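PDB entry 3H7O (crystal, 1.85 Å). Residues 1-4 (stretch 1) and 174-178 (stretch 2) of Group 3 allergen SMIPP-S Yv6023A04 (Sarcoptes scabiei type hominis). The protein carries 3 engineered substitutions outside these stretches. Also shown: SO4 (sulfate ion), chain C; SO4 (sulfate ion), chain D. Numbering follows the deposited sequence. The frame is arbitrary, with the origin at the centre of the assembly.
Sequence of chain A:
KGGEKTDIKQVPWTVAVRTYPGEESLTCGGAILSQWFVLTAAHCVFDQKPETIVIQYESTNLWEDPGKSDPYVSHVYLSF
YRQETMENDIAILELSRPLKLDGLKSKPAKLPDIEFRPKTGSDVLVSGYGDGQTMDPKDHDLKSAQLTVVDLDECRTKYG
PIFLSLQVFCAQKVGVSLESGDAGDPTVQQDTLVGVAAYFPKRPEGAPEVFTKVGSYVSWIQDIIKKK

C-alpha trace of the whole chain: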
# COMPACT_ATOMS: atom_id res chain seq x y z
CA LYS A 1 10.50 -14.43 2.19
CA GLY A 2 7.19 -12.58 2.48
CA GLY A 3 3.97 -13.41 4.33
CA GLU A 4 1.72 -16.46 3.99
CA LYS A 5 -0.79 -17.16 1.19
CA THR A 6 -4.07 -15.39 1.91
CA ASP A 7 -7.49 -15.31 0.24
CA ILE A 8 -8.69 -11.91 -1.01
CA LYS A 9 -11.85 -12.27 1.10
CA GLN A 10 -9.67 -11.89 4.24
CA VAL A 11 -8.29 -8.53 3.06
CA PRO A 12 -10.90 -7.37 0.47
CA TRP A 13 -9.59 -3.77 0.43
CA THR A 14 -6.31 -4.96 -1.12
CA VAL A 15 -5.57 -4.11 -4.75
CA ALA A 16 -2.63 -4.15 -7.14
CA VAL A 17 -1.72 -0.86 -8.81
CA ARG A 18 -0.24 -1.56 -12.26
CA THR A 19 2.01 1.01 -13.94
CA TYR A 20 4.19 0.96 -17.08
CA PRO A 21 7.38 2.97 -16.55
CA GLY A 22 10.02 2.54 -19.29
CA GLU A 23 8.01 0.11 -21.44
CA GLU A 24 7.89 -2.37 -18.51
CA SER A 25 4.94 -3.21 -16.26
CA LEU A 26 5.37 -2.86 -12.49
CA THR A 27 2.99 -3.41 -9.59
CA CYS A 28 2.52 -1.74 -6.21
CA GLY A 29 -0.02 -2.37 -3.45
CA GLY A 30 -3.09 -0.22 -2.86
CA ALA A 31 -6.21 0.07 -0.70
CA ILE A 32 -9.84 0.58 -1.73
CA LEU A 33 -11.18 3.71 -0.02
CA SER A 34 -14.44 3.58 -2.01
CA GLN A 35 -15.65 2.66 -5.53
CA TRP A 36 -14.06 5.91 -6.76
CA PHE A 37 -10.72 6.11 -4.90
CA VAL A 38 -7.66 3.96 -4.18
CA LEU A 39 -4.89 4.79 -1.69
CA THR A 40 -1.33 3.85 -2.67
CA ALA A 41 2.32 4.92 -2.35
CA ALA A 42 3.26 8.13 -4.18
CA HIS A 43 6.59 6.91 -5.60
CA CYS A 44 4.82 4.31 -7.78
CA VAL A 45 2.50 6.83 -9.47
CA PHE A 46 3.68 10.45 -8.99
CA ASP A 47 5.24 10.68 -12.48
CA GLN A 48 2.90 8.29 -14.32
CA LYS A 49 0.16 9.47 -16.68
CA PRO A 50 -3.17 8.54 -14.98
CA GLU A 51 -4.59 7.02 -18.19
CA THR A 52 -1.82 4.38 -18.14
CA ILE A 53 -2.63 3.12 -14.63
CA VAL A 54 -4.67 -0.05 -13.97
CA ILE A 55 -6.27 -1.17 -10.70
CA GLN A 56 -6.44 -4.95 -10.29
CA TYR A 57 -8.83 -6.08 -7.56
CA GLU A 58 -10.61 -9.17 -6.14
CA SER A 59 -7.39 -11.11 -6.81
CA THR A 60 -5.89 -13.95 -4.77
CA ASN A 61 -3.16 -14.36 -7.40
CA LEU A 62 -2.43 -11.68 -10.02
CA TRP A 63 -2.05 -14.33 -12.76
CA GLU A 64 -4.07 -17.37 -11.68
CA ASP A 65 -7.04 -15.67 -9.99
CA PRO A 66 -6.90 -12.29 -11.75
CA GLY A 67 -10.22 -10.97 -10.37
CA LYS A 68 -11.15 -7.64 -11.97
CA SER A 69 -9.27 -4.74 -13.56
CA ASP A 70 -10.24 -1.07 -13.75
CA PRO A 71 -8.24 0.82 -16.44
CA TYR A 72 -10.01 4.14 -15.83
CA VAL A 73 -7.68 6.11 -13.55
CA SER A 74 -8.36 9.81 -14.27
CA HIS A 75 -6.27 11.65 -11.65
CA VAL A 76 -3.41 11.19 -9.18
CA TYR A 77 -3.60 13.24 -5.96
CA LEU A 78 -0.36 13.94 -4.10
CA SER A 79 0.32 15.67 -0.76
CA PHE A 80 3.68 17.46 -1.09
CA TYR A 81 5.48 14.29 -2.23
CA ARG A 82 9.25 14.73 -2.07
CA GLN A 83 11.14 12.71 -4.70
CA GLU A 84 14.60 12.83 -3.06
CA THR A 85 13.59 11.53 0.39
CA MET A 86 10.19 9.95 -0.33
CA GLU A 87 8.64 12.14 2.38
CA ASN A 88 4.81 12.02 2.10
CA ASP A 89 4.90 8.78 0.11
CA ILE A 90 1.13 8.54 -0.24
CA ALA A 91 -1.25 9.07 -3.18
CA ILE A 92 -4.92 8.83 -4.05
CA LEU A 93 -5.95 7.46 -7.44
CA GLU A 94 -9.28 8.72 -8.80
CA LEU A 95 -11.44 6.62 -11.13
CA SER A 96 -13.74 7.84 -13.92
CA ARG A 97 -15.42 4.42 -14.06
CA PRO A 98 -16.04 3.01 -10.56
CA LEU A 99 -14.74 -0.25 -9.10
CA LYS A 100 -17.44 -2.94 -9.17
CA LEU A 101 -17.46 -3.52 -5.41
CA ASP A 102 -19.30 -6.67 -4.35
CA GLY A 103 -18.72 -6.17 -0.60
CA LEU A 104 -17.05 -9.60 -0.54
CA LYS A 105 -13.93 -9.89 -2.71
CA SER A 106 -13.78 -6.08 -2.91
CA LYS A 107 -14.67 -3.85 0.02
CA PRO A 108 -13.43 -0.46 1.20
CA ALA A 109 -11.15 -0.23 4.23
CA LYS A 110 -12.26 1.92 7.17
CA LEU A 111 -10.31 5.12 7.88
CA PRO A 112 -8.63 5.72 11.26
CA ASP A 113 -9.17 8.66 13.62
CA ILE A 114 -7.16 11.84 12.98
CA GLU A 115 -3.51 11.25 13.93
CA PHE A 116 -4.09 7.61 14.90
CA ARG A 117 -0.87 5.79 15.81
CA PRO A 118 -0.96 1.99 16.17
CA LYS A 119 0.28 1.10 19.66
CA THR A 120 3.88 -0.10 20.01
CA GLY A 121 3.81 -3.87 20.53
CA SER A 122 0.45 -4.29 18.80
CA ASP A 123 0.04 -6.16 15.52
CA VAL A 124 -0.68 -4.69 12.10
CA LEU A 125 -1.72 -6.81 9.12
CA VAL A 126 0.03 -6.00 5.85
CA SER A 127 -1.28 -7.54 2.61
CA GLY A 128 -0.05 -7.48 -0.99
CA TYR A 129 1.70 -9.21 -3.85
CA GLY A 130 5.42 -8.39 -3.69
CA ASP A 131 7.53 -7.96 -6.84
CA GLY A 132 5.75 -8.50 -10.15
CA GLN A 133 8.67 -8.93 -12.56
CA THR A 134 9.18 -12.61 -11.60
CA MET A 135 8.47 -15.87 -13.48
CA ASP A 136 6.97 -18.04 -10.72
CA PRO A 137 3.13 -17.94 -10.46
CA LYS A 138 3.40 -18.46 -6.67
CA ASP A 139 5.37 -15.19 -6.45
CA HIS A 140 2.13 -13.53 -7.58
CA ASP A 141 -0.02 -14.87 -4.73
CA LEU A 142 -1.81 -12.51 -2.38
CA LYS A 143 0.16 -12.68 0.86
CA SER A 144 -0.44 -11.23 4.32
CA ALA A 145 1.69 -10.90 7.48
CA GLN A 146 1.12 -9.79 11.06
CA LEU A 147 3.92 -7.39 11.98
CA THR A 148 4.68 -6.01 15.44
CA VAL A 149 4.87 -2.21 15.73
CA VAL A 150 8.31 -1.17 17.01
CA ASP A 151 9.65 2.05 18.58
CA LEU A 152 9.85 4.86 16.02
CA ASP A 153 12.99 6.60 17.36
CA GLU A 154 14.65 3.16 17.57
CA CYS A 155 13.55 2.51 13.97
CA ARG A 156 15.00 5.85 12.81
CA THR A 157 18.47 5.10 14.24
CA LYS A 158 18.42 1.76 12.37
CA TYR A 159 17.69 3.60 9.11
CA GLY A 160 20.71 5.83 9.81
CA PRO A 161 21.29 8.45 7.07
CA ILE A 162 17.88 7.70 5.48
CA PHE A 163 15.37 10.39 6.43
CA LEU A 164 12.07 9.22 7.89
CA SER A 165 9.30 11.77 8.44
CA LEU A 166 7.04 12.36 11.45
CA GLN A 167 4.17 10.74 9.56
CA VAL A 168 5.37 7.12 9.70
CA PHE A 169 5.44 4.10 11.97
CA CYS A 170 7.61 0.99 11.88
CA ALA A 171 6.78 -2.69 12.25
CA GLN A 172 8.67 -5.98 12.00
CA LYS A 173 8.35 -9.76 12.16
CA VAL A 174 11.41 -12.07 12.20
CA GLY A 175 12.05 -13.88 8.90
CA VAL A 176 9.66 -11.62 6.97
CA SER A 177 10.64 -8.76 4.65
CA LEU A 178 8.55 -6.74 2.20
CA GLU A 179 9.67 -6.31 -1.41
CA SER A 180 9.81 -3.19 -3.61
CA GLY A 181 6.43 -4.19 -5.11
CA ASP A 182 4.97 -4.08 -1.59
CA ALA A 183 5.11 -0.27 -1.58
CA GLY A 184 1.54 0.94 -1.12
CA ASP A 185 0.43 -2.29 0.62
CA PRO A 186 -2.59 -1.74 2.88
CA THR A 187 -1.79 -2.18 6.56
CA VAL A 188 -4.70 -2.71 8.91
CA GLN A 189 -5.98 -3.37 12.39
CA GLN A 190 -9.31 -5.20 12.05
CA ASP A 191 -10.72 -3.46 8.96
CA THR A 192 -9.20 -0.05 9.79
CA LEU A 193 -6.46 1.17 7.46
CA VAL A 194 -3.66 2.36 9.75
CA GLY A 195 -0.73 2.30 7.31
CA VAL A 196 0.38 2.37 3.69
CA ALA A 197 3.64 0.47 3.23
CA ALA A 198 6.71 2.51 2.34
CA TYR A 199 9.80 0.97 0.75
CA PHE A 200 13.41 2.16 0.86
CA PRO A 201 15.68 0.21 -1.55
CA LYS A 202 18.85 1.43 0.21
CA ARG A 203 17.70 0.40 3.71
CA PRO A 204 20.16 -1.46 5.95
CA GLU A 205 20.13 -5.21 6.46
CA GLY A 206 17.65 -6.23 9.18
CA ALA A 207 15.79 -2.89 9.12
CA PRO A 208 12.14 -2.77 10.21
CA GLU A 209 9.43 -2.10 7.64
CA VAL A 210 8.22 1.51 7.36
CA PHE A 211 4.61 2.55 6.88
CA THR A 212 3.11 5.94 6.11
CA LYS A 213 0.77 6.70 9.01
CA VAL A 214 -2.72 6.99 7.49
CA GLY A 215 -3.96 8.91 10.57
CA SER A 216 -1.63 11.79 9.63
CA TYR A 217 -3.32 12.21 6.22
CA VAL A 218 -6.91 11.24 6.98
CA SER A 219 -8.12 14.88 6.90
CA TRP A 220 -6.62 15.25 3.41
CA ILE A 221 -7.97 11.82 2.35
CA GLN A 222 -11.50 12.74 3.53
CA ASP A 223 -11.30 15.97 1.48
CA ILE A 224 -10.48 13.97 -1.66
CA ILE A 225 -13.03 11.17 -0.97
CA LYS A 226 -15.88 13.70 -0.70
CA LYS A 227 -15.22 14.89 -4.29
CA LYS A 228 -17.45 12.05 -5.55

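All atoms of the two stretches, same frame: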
# COMPACT_ATOMS: atom_id res chain seq x y z
N LYS A 1 11.80 -13.77 1.87
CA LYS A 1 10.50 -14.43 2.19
C LYS A 1 9.47 -13.43 2.70
O LYS A 1 9.74 -12.64 3.61
CB LYS A 1 10.71 -15.55 3.22
N GLY A 2 8.28 -13.46 2.09
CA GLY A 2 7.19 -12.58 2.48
C GLY A 2 6.25 -13.25 3.47
O GLY A 2 6.67 -14.12 4.24
N GLY A 3 4.99 -12.83 3.46
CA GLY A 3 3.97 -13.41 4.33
C GLY A 3 3.43 -14.72 3.79
O GLY A 3 3.96 -15.28 2.83
N GLU A 4 2.35 -15.20 4.40
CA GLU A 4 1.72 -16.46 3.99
C GLU A 4 0.58 -16.22 3.01
O GLU A 4 -0.05 -15.16 3.04
CB GLU A 4 1.21 -17.21 5.23
CG GLU A 4 2.30 -17.65 6.19
N VAL A 174 10.21 -11.30 12.55
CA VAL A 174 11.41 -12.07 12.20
C VAL A 174 11.18 -13.01 11.01
O VAL A 174 10.14 -13.67 10.92
CB VAL A 174 12.00 -12.87 13.42
CG1 VAL A 174 12.52 -11.92 14.49
CG2 VAL A 174 10.99 -13.84 14.01
N GLY A 175 12.13 -13.02 10.08
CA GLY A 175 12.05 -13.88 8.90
C GLY A 175 11.10 -13.40 7.81
O GLY A 175 10.86 -14.12 6.84
N VAL A 176 10.55 -12.20 7.97
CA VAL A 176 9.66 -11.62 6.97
C VAL A 176 10.19 -10.25 6.54
O VAL A 176 10.51 -9.41 7.37
CB VAL A 176 8.20 -11.47 7.51
CG1 VAL A 176 7.31 -10.74 6.50
CG2 VAL A 176 7.60 -12.83 7.86
N SER A 177 10.29 -10.06 5.22
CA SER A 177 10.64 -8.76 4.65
C SER A 177 9.73 -8.46 3.47
O SER A 177 9.41 -9.35 2.69
CB SER A 177 12.09 -8.73 4.16
OG SER A 177 12.99 -9.14 5.17
N LEU A 178 9.33 -7.19 3.35
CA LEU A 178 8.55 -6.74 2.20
C LEU A 178 9.48 -6.51 1.02
O LEU A 178 10.68 -6.29 1.19
CB LEU A 178 7.76 -5.46 2.54
CG LEU A 178 6.81 -5.49 3.74
CD1 LEU A 178 6.15 -4.13 3.96
CD2 LEU A 178 5.75 -6.57 3.62
S SO4 C . 15.38 -11.18 10.78
O1 SO4 C . 16.22 -10.13 10.21
O2 SO4 C . 14.60 -11.81 9.72
O3 SO4 C . 14.49 -10.60 11.78
O4 SO4 C . 16.23 -12.19 11.41
S SO4 D . 17.12 -8.12 4.97
O1 SO4 D . 16.93 -9.03 6.09
O2 SO4 D . 15.93 -8.13 4.12
O3 SO4 D . 18.28 -8.52 4.19
O4 SO4 D . 17.33 -6.77 5.49
O HOH W 1 8.56 -15.26 5.66

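What does Lys1, the first residue of the chain, contribute to the contact? Its carbonyl does nearly all the work. Ser177 N donates a hydrogen bond to Lys1 O at 3.1 Å, and with an angle of 170° at the hydrogen the bond is close to straight. It is the one direct hydrogen bond between the stretches, and because it joins backbone to backbone it asks nothing of either side chain. The same oxygen also receives a CA-H...O contact from Val176 CA at 3.5 Å, with an angle of 151°, so neighbouring N-H and CA-H groups of stretch 2 converge on one acceptor. Not everything near Lys1 O is attractive: Ser177 O lies 3.4 Å from Lys1 O, and two acceptors cannot bond to each other. The CA-to-CB bond of Lys1 points sideways, and the side chain is modelled no further than CB. The role of its side-chain amino group therefore cannot be described.

How does Gly2 continue the contact without a side chain? Here the two backbones run close, with Gly2 CA and Val176 CA 5.2 Å apart. Gly2 CA rests 3.9 Å from Ser177 O, while Gly2 O lies 4.0 Å from Val176 CG2, a van der Waals contact between a carbonyl and a methyl group. Gly2 O is better satisfied by a water that donates to it over 2.6 Å between Gly2 O and the water oxygen. That water also donates to Gly175 O, with 2.8 Å between its oxygen and Gly175 O, and so links two carbonyls that could not have paired directly. A CB on Gly2 would point away from stretch 2 and would have room, so this contact does not itself demand glycine.

Where does the contact fade? At Gly3 there remains a loose approach, with Gly3 N 4.4 Å from Val176 CG1, and Glu4 makes no contact with stretch 2. The CA-to-CB bond of Val176 points sideways and chi1 is t; both methyls lie near Gly2 O, with Val176 CG2 at 4.0 Å and Val176 CG1 at 4.1 Å from Gly2 O. A branched, apolar valine suits this place because its two methyls can pack along the glycine backbone without needing a polar partner. The stretches together bury 171 Å², a small area with Lys1 and Val176 contributing most.

What do the other groups of stretch 2 do while its backbone meets stretch 1? Gly175 has a phi of 76°, a conformation that by itself favours glycine. Its Gly175 N donates to O2 of the chain C sulfate at 2.8 Å, while its carbonyl holds the shared water. Ser177, with chi1 m, donates from Ser177 OG to O2 of the chain D sulfate at 3.3 Å; its hydroxyl thus has a polar partner apart from stretch 1, while the backbone N-H separately bonds to Lys1 O. Both sulfates probably came from the crystallisation liquor.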